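Local coordinates for uncharacterized protein Tfu_2867 (Thermobifida fusca, PDB 2QE6), which binds S-adenosylmethionine and is probably a methyltransferase that uses it as methyl donor, though its substrate is unknown, at residues T22-Y27 and D111-V116; N129-T134 and V149-D154; M194-D199 and E225-Q230. The protein carries 1 engineered substitution. All coordinates share one frame; numbering follows the deposited sequence.

Contact 1 of 3, residues T22-Y27 and D111-V116; sequences TIARVY and DIDPMV. Engineered in segment 22-27: Val26 (natural residue Ala). With SAM (S-adenosylmethionine), chain F.
The carboxylate of Asp113 links two helix starts beside the S-adenosylmethionine pocket of this Rossmann-like methyltransferase fold. Its OD1 takes Arg25 NH2 at 2.9 Å through the syn lone pair, with the N-H...O angle at 150° and the oxygen near the guanidinium plane, making a salt bridge. The accompanying bond from Arg25 NE to OD2 is weak, bent to 128°, as fits carboxylate and guanidinium planes turned 45° apart. Thr22 OG1 donates to Asp113 OD2 at 2.7 Å from above the carboxylate plane. Thr22 and Asp113 are themselves N-caps: Thr22 OG1 accepts from Arg25 N, and Asp113 OD1 from Met115 N, so OD1 is gripped by two donors. A hydroxyl that receives from one helix and donates to the cap of the other couples the starts of helices 23-30 and 114-124.

The extended Arg25 chain crosses Asp113 at about a right angle, and its guanidinium is sandwiched, with Thr22 CG2 over the centre of one face and selenomethionine Met115 CE nearer the rim of the opposite face. Arg25 NH1 is hydrogen-bonded to Leu16 O. Toward the cofactor, Asp111 ends strand 106-111 and grips the ribose: OD2 accepts from SAM O3' at 2.5 Å and OD1 from O2' at 2.8 Å. OD1 also uses its anti lone pair to take Asp113 N, an Asx turn that helps hold the carboxylate, whose OD2 also accepts from Gly87 N. Ala24 CB packs at 3.5 Å from Asp113 OD2, while Ile23 CG2 lies against SAM C5'. One face of the Tyr27 ring meets the sulfonium, with SAM SD 3.6 Å from Tyr27 CG.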
# COMPACT_ATOMS: atom_id res chain seq x y z
N THR A 22 8.64 13.75 -0.43
CA THR A 22 7.52 13.06 0.24
C THR A 22 7.58 11.56 -0.09
O THR A 22 8.15 11.16 -1.11
CB THR A 22 6.16 13.58 -0.18
OG1 THR A 22 5.79 12.99 -1.43
CG2 THR A 22 6.15 15.13 -0.34
N ILE A 23 6.93 10.76 0.73
CA ILE A 23 6.87 9.30 0.54
C ILE A 23 6.27 8.94 -0.79
O ILE A 23 6.86 8.17 -1.56
CB ILE A 23 6.11 8.56 1.68
CG1 ILE A 23 6.86 8.74 3.04
CG2 ILE A 23 6.05 7.07 1.34
CD1 ILE A 23 6.00 8.47 4.38
N ALA A 24 5.12 9.52 -1.11
CA ALA A 24 4.46 9.19 -2.37
C ALA A 24 5.34 9.48 -3.58
O ALA A 24 5.42 8.67 -4.49
CB ALA A 24 3.11 9.94 -2.50
N ARG A 25 5.97 10.66 -3.58
CA ARG A 25 6.79 11.11 -4.70
C ARG A 25 8.07 10.36 -4.88
O ARG A 25 8.48 10.08 -6.00
CB ARG A 25 7.06 12.61 -4.58
CG ARG A 25 5.80 13.42 -4.68
CD ARG A 25 6.03 14.84 -4.16
NE ARG A 25 4.79 15.42 -3.62
CZ ARG A 25 4.72 16.63 -3.09
NH1 ARG A 25 5.80 17.39 -2.98
NH2 ARG A 25 3.54 17.07 -2.65
N VAL A 26 8.73 10.01 -3.78
CA VAL A 26 9.89 9.18 -3.88
C VAL A 26 9.61 7.76 -4.44
O VAL A 26 10.33 7.24 -5.33
CB VAL A 26 10.57 9.10 -2.53
CG1 VAL A 26 11.73 8.13 -2.63
CG2 VAL A 26 11.09 10.54 -2.11
N TYR A 27 8.53 7.15 -3.98
CA TYR A 27 8.10 5.84 -4.47
C TYR A 27 7.74 5.98 -5.94
O TYR A 27 8.11 5.16 -6.75
CB TYR A 27 6.92 5.38 -3.65
CG TYR A 27 6.41 4.03 -3.94
CD1 TYR A 27 7.04 2.91 -3.46
CD2 TYR A 27 5.24 3.86 -4.65
CE1 TYR A 27 6.53 1.60 -3.72
CE2 TYR A 27 4.72 2.58 -4.92
CZ TYR A 27 5.38 1.45 -4.44
OH TYR A 27 4.89 0.18 -4.68
N ASP A 111 -4.71 9.15 0.74
CA ASP A 111 -3.30 9.44 0.86
C ASP A 111 -3.10 10.78 1.54
O ASP A 111 -3.93 11.64 1.46
CB ASP A 111 -2.56 9.39 -0.49
CG ASP A 111 -1.06 9.06 -0.32
OD1 ASP A 111 -0.26 9.95 0.03
OD2 ASP A 111 -0.65 7.92 -0.57
N ILE A 112 -1.99 10.92 2.23
CA ILE A 112 -1.65 12.15 2.94
C ILE A 112 -1.04 13.22 2.00
O ILE A 112 -1.15 14.40 2.24
CB ILE A 112 -0.69 11.85 4.13
CG1 ILE A 112 -0.46 13.09 5.01
CG2 ILE A 112 0.65 11.26 3.64
CD1 ILE A 112 -1.73 13.67 5.58
N ASP A 113 -0.38 12.78 0.93
CA ASP A 113 0.21 13.69 -0.05
C ASP A 113 -0.91 14.31 -0.87
O ASP A 113 -1.55 13.61 -1.59
CB ASP A 113 1.18 12.92 -0.99
CG ASP A 113 2.08 13.85 -1.80
OD1 ASP A 113 1.64 15.00 -2.07
OD2 ASP A 113 3.21 13.42 -2.20
N PRO A 114 -1.09 15.63 -0.81
CA PRO A 114 -2.09 16.30 -1.63
C PRO A 114 -1.92 16.12 -3.13
O PRO A 114 -2.88 16.30 -3.87
CB PRO A 114 -1.91 17.77 -1.28
CG PRO A 114 -0.73 17.88 -0.45
CD PRO A 114 -0.39 16.57 0.09
N MSE A 115 -0.71 15.80 -3.61
CA MSE A 115 -0.54 15.52 -5.02
C MSE A 115 -1.38 14.32 -5.50
O MSE A 115 -1.77 14.30 -6.67
CB MSE A 115 0.93 15.31 -5.41
CG MSE A 115 1.13 15.45 -6.93
SE MSE A 115 2.96 15.12 -7.38
CE MSE A 115 3.64 16.82 -6.71
N VAL A 116 -1.65 13.36 -4.63
CA VAL A 116 -2.46 12.17 -4.96
C VAL A 116 -3.89 12.62 -5.29
O VAL A 116 -4.45 12.30 -6.36
CB VAL A 116 -2.42 11.11 -3.80
CG1 VAL A 116 -3.36 9.93 -4.06
CG2 VAL A 116 -1.01 10.60 -3.59
N SAM F . 0.18 1.74 -1.42
CA SAM F . 1.06 2.07 -2.61
C SAM F . 1.81 0.84 -3.04
O SAM F . 2.17 0.71 -4.21
OXT SAM F . 2.09 -0.04 -2.22
CB SAM F . 2.11 3.17 -2.39
CG SAM F . 3.21 2.86 -1.36
SD SAM F . 4.34 4.23 -0.95
CE SAM F . 3.58 5.44 -2.07
C5' SAM F . 3.50 4.73 0.57
C4' SAM F . 2.29 5.67 0.53
O4' SAM F . 1.68 5.71 1.83
C3' SAM F . 2.63 7.13 0.19
O3' SAM F . 1.82 7.61 -0.86
C2' SAM F . 2.43 7.93 1.47
O2' SAM F . 2.13 9.31 1.27
C1' SAM F . 1.36 7.07 2.14
N9 SAM F . 1.36 7.29 3.58
C8 SAM F . 2.36 7.03 4.52
N7 SAM F . 1.91 7.38 5.75
C5 SAM F . 0.63 7.85 5.60
C6 SAM F . -0.30 8.32 6.54
N6 SAM F . 0.04 8.39 7.85
N1 SAM F . -1.54 8.72 6.06
C2 SAM F . -1.88 8.66 4.69
N3 SAM F . -0.95 8.20 3.77
C4 SAM F . 0.28 7.80 4.24

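Contact 2 of 3, residues N129-T134 and V149-D154; sequences NTAVFT and VRRMID
Strand 130-134 is extended, and its alternation turns Ala131 and Phe133 toward segment 149-154; the backbones come nearest at Asn129 and Met152, whose CA atoms are 7.3 Å apart. No hydrogen bond crosses, so the contact is side-chain packing. Selenomethionine Met152 sets out with CG anti to its carbonyl carbon (chi1 -68°), then bends at chi2 and chi3, bringing CE over the backbone from Asn129 to Ala131. Its SE lies 4.2 Å from Asn129 C. Beside it, the extended Arg151 chain brings NH2 to 3.8 Å from Ala131 CB, and its NE forms a salt bridge with Asp148. Farther along the strand, Phe133 CG occupies the crowded position between backbone N and carbonyl carbon (chi1 69°). Val149 CG2 approaches this ring at its edge, 3.9 Å from Phe133 CE1, while His146 stacks on the ring.

Helix 147-152 belongs to the connection from strand 130-134, the edge strand of the Rossmann-like sheet within this chain, to strand 160-163. Strand 106-111 lies next in the sheet, with Val108 touching both Phe133 and Met152, and Val149 reaches Leu82 on strand 80-84. Helix 114-124 meets the alternate strand residues, Thr130, Val132 and Thr134.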
# COMPACT_ATOMS: atom_id res chain seq x y z
N ASN A 129 -17.71 4.88 -9.20
CA ASN A 129 -17.34 3.84 -8.21
C ASN A 129 -15.97 3.97 -7.64
O ASN A 129 -15.49 3.04 -6.97
CB ASN A 129 -17.49 2.45 -8.80
CG ASN A 129 -18.93 2.15 -9.21
OD1 ASN A 129 -19.18 1.25 -9.99
ND2 ASN A 129 -19.88 2.93 -8.69
N THR A 130 -15.33 5.10 -7.89
CA THR A 130 -13.97 5.28 -7.39
C THR A 130 -13.85 6.71 -6.87
O THR A 130 -14.31 7.64 -7.49
CB THR A 130 -12.94 4.99 -8.51
OG1 THR A 130 -13.24 3.73 -9.13
CG2 THR A 130 -11.55 4.93 -7.97
N ALA A 131 -13.27 6.86 -5.69
CA ALA A 131 -13.15 8.16 -5.05
C ALA A 131 -11.76 8.25 -4.43
O ALA A 131 -11.13 7.21 -4.21
CB ALA A 131 -14.22 8.33 -3.97
N VAL A 132 -11.27 9.47 -4.21
CA VAL A 132 -9.96 9.72 -3.62
C VAL A 132 -10.05 10.86 -2.62
O VAL A 132 -10.77 11.81 -2.83
CB VAL A 132 -8.88 10.02 -4.71
CG1 VAL A 132 -9.20 11.25 -5.51
CG2 VAL A 132 -7.46 10.12 -4.07
N PHE A 133 -9.34 10.78 -1.51
CA PHE A 133 -9.23 11.93 -0.64
C PHE A 133 -7.96 11.95 0.19
O PHE A 133 -7.26 10.92 0.33
CB PHE A 133 -10.50 12.12 0.23
CG PHE A 133 -10.72 11.07 1.28
CD1 PHE A 133 -11.43 9.90 0.99
CD2 PHE A 133 -10.29 11.28 2.59
CE1 PHE A 133 -11.67 8.93 1.99
CE2 PHE A 133 -10.54 10.34 3.60
CZ PHE A 133 -11.22 9.16 3.30
N THR A 134 -7.63 13.13 0.70
CA THR A 134 -6.42 13.33 1.50
C THR A 134 -6.77 13.12 2.98
O THR A 134 -7.75 13.64 3.47
CB THR A 134 -5.83 14.74 1.24
OG1 THR A 134 -5.65 14.91 -0.17
CG2 THR A 134 -4.50 14.94 1.95
N VAL A 149 -16.05 7.64 2.14
CA VAL A 149 -16.16 6.31 2.73
C VAL A 149 -17.61 5.92 2.98
O VAL A 149 -18.04 4.84 2.54
CB VAL A 149 -15.30 6.17 4.01
CG1 VAL A 149 -15.59 4.87 4.73
CG2 VAL A 149 -13.87 6.21 3.61
N ARG A 150 -18.37 6.79 3.65
CA ARG A 150 -19.74 6.45 4.02
C ARG A 150 -20.66 6.27 2.82
O ARG A 150 -21.54 5.41 2.84
CB ARG A 150 -20.31 7.44 5.05
CG ARG A 150 -19.57 7.30 6.40
CD ARG A 150 -20.48 7.31 7.61
NE ARG A 150 -20.86 8.68 7.96
CZ ARG A 150 -20.84 9.22 9.18
NH1 ARG A 150 -20.48 8.51 10.25
NH2 ARG A 150 -21.20 10.48 9.33
N ARG A 151 -20.44 7.04 1.76
CA ARG A 151 -21.24 6.88 0.55
C ARG A 151 -20.78 5.74 -0.37
O ARG A 151 -21.53 5.35 -1.25
CB ARG A 151 -21.33 8.19 -0.22
CG ARG A 151 -20.15 8.47 -1.13
CD ARG A 151 -20.15 9.92 -1.66
NE ARG A 151 -18.93 10.15 -2.46
CZ ARG A 151 -18.76 9.76 -3.72
NH1 ARG A 151 -19.73 9.13 -4.39
NH2 ARG A 151 -17.60 10.01 -4.34
N MSE A 152 -19.57 5.22 -0.17
CA MSE A 152 -19.00 4.19 -1.07
C MSE A 152 -18.92 2.80 -0.47
O MSE A 152 -19.06 1.82 -1.19
CB MSE A 152 -17.57 4.58 -1.46
CG MSE A 152 -17.50 5.80 -2.35
SE MSE A 152 -17.88 5.32 -4.17
CE MSE A 152 -16.47 6.48 -4.81
N ILE A 153 -18.66 2.71 0.82
CA ILE A 153 -18.45 1.43 1.48
C ILE A 153 -19.48 1.19 2.57
O ILE A 153 -19.66 2.00 3.46
CB ILE A 153 -17.03 1.35 2.08
CG1 ILE A 153 -15.98 1.63 0.98
CG2 ILE A 153 -16.80 0.01 2.75
CD1 ILE A 153 -14.57 1.64 1.44
N ASP A 154 -20.17 0.06 2.46
CA ASP A 154 -21.09 -0.42 3.49
C ASP A 154 -20.33 -1.45 4.30
O ASP A 154 -20.07 -2.55 3.82
CB ASP A 154 -22.30 -1.05 2.82
CG ASP A 154 -23.27 -1.66 3.80
OD1 ASP A 154 -23.12 -1.49 5.02
OD2 ASP A 154 -24.19 -2.34 3.32

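Contact 3 of 3, residues M194-D199 and E225-Q230; sequences MTSLVD and EEIERQ
A helix packed along one face of the Rossmann-like sheet defines this contact, where helix 224-229 lies on the end of strand 191-197. The local axes run roughly antiparallel, at 151° between their N-to-C directions, and come within 9.9 Å. The separation of the axes is bridged by side chains, and no hydrogen bond crosses.

Ile227 supplies the central side chain. CG1 stands anti to the carbonyl carbon (chi1 -64°) and chi2 is extended, so CD1 is pushed out as the tip of the chain. This methyl lies between Ser196, near the end of the strand, and Val198, just beyond it: it is 3.8 Å from Ser196 CB and equally 3.8 Å from Val198 CG2, whose side chain crosses Ile227 at about a right angle. Ser196 presents mainly its CB, with OG anti to the backbone N. That hydroxyl donates to Leu197 O at 2.8 Å, approaching from above the carbonyl plane, so the hydroxyl hydrogen is used within the segment, beside an aliphatic tip.

A second patch forms earlier along the strand. Selenomethionine Met194 extends through chi2 and bends at chi3 (-80°), placing CE 3.5 Å from Gln230 CB and 3.6 Å from Gln230 O. The Gln230 chain then folds at chi2 and carries its amide away from the strand, where NE2 bonds to Asp176; Arg229 NH2 forms a salt bridge with the same carboxylate.

Around this interface, strand 191-197 pairs with strand 265-271, through Met194 with Gly268 and Ser196 with Met266. Ile227 also touches Val241 of strand 235-243, Val179 of helix 175-185 meets both Met194 and Gln230, and Leu197 turns to helix 203-216 by way of Leu208 and Ala209.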
# COMPACT_ATOMS: atom_id res chain seq x y z
N MSE A 194 -1.91 -6.30 3.43
CA MSE A 194 -0.83 -5.39 3.73
C MSE A 194 0.49 -5.87 3.14
O MSE A 194 0.70 -7.07 2.95
CB MSE A 194 -0.63 -5.28 5.25
CG MSE A 194 -1.92 -5.02 5.99
SE MSE A 194 -1.58 -4.43 7.81
CE MSE A 194 -1.20 -6.14 8.69
N THR A 195 1.41 -4.94 2.87
CA THR A 195 2.78 -5.31 2.56
C THR A 195 3.66 -4.43 3.44
O THR A 195 3.23 -3.39 3.91
CB THR A 195 3.14 -5.22 1.09
OG1 THR A 195 3.33 -3.84 0.73
CG2 THR A 195 2.07 -5.90 0.23
N SER A 196 4.90 -4.83 3.62
CA SER A 196 5.75 -4.16 4.59
C SER A 196 7.20 -4.46 4.29
O SER A 196 7.53 -5.59 3.95
CB SER A 196 5.46 -4.66 5.99
OG SER A 196 6.34 -4.04 6.97
N LEU A 197 8.05 -3.46 4.47
CA LEU A 197 9.45 -3.67 4.67
C LEU A 197 9.66 -4.69 5.80
O LEU A 197 9.06 -4.57 6.88
CB LEU A 197 10.09 -2.31 5.00
CG LEU A 197 11.60 -2.16 5.21
CD1 LEU A 197 12.44 -2.69 4.01
CD2 LEU A 197 11.84 -0.69 5.47
N VAL A 198 10.54 -5.67 5.56
CA VAL A 198 10.69 -6.83 6.47
C VAL A 198 12.11 -6.84 7.02
O VAL A 198 13.03 -6.37 6.37
CB VAL A 198 10.31 -8.20 5.77
CG1 VAL A 198 11.37 -8.62 4.75
CG2 VAL A 198 10.08 -9.31 6.83
N ASP A 199 12.27 -7.30 8.25
CA ASP A 199 13.58 -7.59 8.84
C ASP A 199 13.65 -9.12 8.93
O ASP A 199 12.99 -9.73 9.77
CB ASP A 199 13.72 -6.97 10.24
CG ASP A 199 15.10 -7.15 10.85
OD1 ASP A 199 15.89 -7.95 10.34
OD2 ASP A 199 15.39 -6.52 11.88
N GLU A 225 7.10 -12.30 11.89
CA GLU A 225 6.17 -12.56 12.97
C GLU A 225 5.45 -11.28 13.40
O GLU A 225 4.27 -11.30 13.72
CB GLU A 225 6.92 -13.16 14.15
CG GLU A 225 7.58 -14.55 13.87
CD GLU A 225 8.80 -14.58 12.86
OE1 GLU A 225 9.58 -13.60 12.69
OE2 GLU A 225 8.98 -15.66 12.22
N GLU A 226 6.18 -10.16 13.43
CA GLU A 226 5.59 -8.85 13.75
C GLU A 226 4.60 -8.37 12.68
O GLU A 226 3.56 -7.79 13.01
CB GLU A 226 6.68 -7.81 14.00
CG GLU A 226 7.32 -7.98 15.37
CD GLU A 226 6.32 -7.64 16.49
OE1 GLU A 226 5.92 -6.44 16.55
OE2 GLU A 226 5.91 -8.57 17.29
N ILE A 227 4.88 -8.68 11.43
CA ILE A 227 3.93 -8.41 10.36
C ILE A 227 2.66 -9.26 10.56
O ILE A 227 1.54 -8.72 10.57
CB ILE A 227 4.55 -8.65 8.96
CG1 ILE A 227 5.70 -7.67 8.72
CG2 ILE A 227 3.49 -8.56 7.89
CD1 ILE A 227 6.60 -7.95 7.54
N GLU A 228 2.85 -10.57 10.74
CA GLU A 228 1.72 -11.49 10.91
C GLU A 228 0.84 -11.07 12.06
O GLU A 228 -0.37 -11.14 11.98
CB GLU A 228 2.18 -12.92 11.19
CG GLU A 228 2.89 -13.63 10.03
CD GLU A 228 3.40 -15.04 10.43
OE1 GLU A 228 2.72 -15.66 11.30
OE2 GLU A 228 4.45 -15.50 9.89
N ARG A 229 1.47 -10.60 13.13
CA ARG A 229 0.76 -10.17 14.31
C ARG A 229 -0.24 -9.07 14.03
O ARG A 229 -1.26 -8.97 14.72
CB ARG A 229 1.76 -9.68 15.33
CG ARG A 229 1.21 -9.37 16.68
CD ARG A 229 2.35 -8.98 17.63
NE ARG A 229 1.78 -8.11 18.64
CZ ARG A 229 1.83 -6.78 18.61
NH1 ARG A 229 2.48 -6.12 17.66
NH2 ARG A 229 1.23 -6.09 19.58
N GLN A 230 0.04 -8.23 13.05
CA GLN A 230 -0.84 -7.09 12.74
C GLN A 230 -2.08 -7.51 11.96
O GLN A 230 -2.99 -6.72 11.73
CB GLN A 230 -0.07 -5.99 12.02
CG GLN A 230 0.96 -5.29 12.93
CD GLN A 230 0.35 -4.69 14.13
OE1 GLN A 230 -0.79 -4.21 14.08
NE2 GLN A 230 1.09 -4.72 15.26

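In the fold
The three contacts follow one another along the chain, each closing before the next opens. Contacts 1 and 2 are neighbours, with centres 19 Å apart: Asp111 N probably bonds to Phe133 O at 3.1 Å, and helix 114-124 leads into strand 130-134. The cofactor-binding end of strand 106-111 is thus joined directly to the sheet's outer strand. Contact 3 lies on the other side of the chain's centre, about 22 Å from contact 1 and 27 Å from contact 2 between centres. In the seven-stranded mixed sheet, contacts 1 and 2 lie toward the 130-134 edge, and contact 3 sits at strand 191-197, across strands 80-84 and 160-163 from strand 106-111. Contact 1 lines the cofactor pocket.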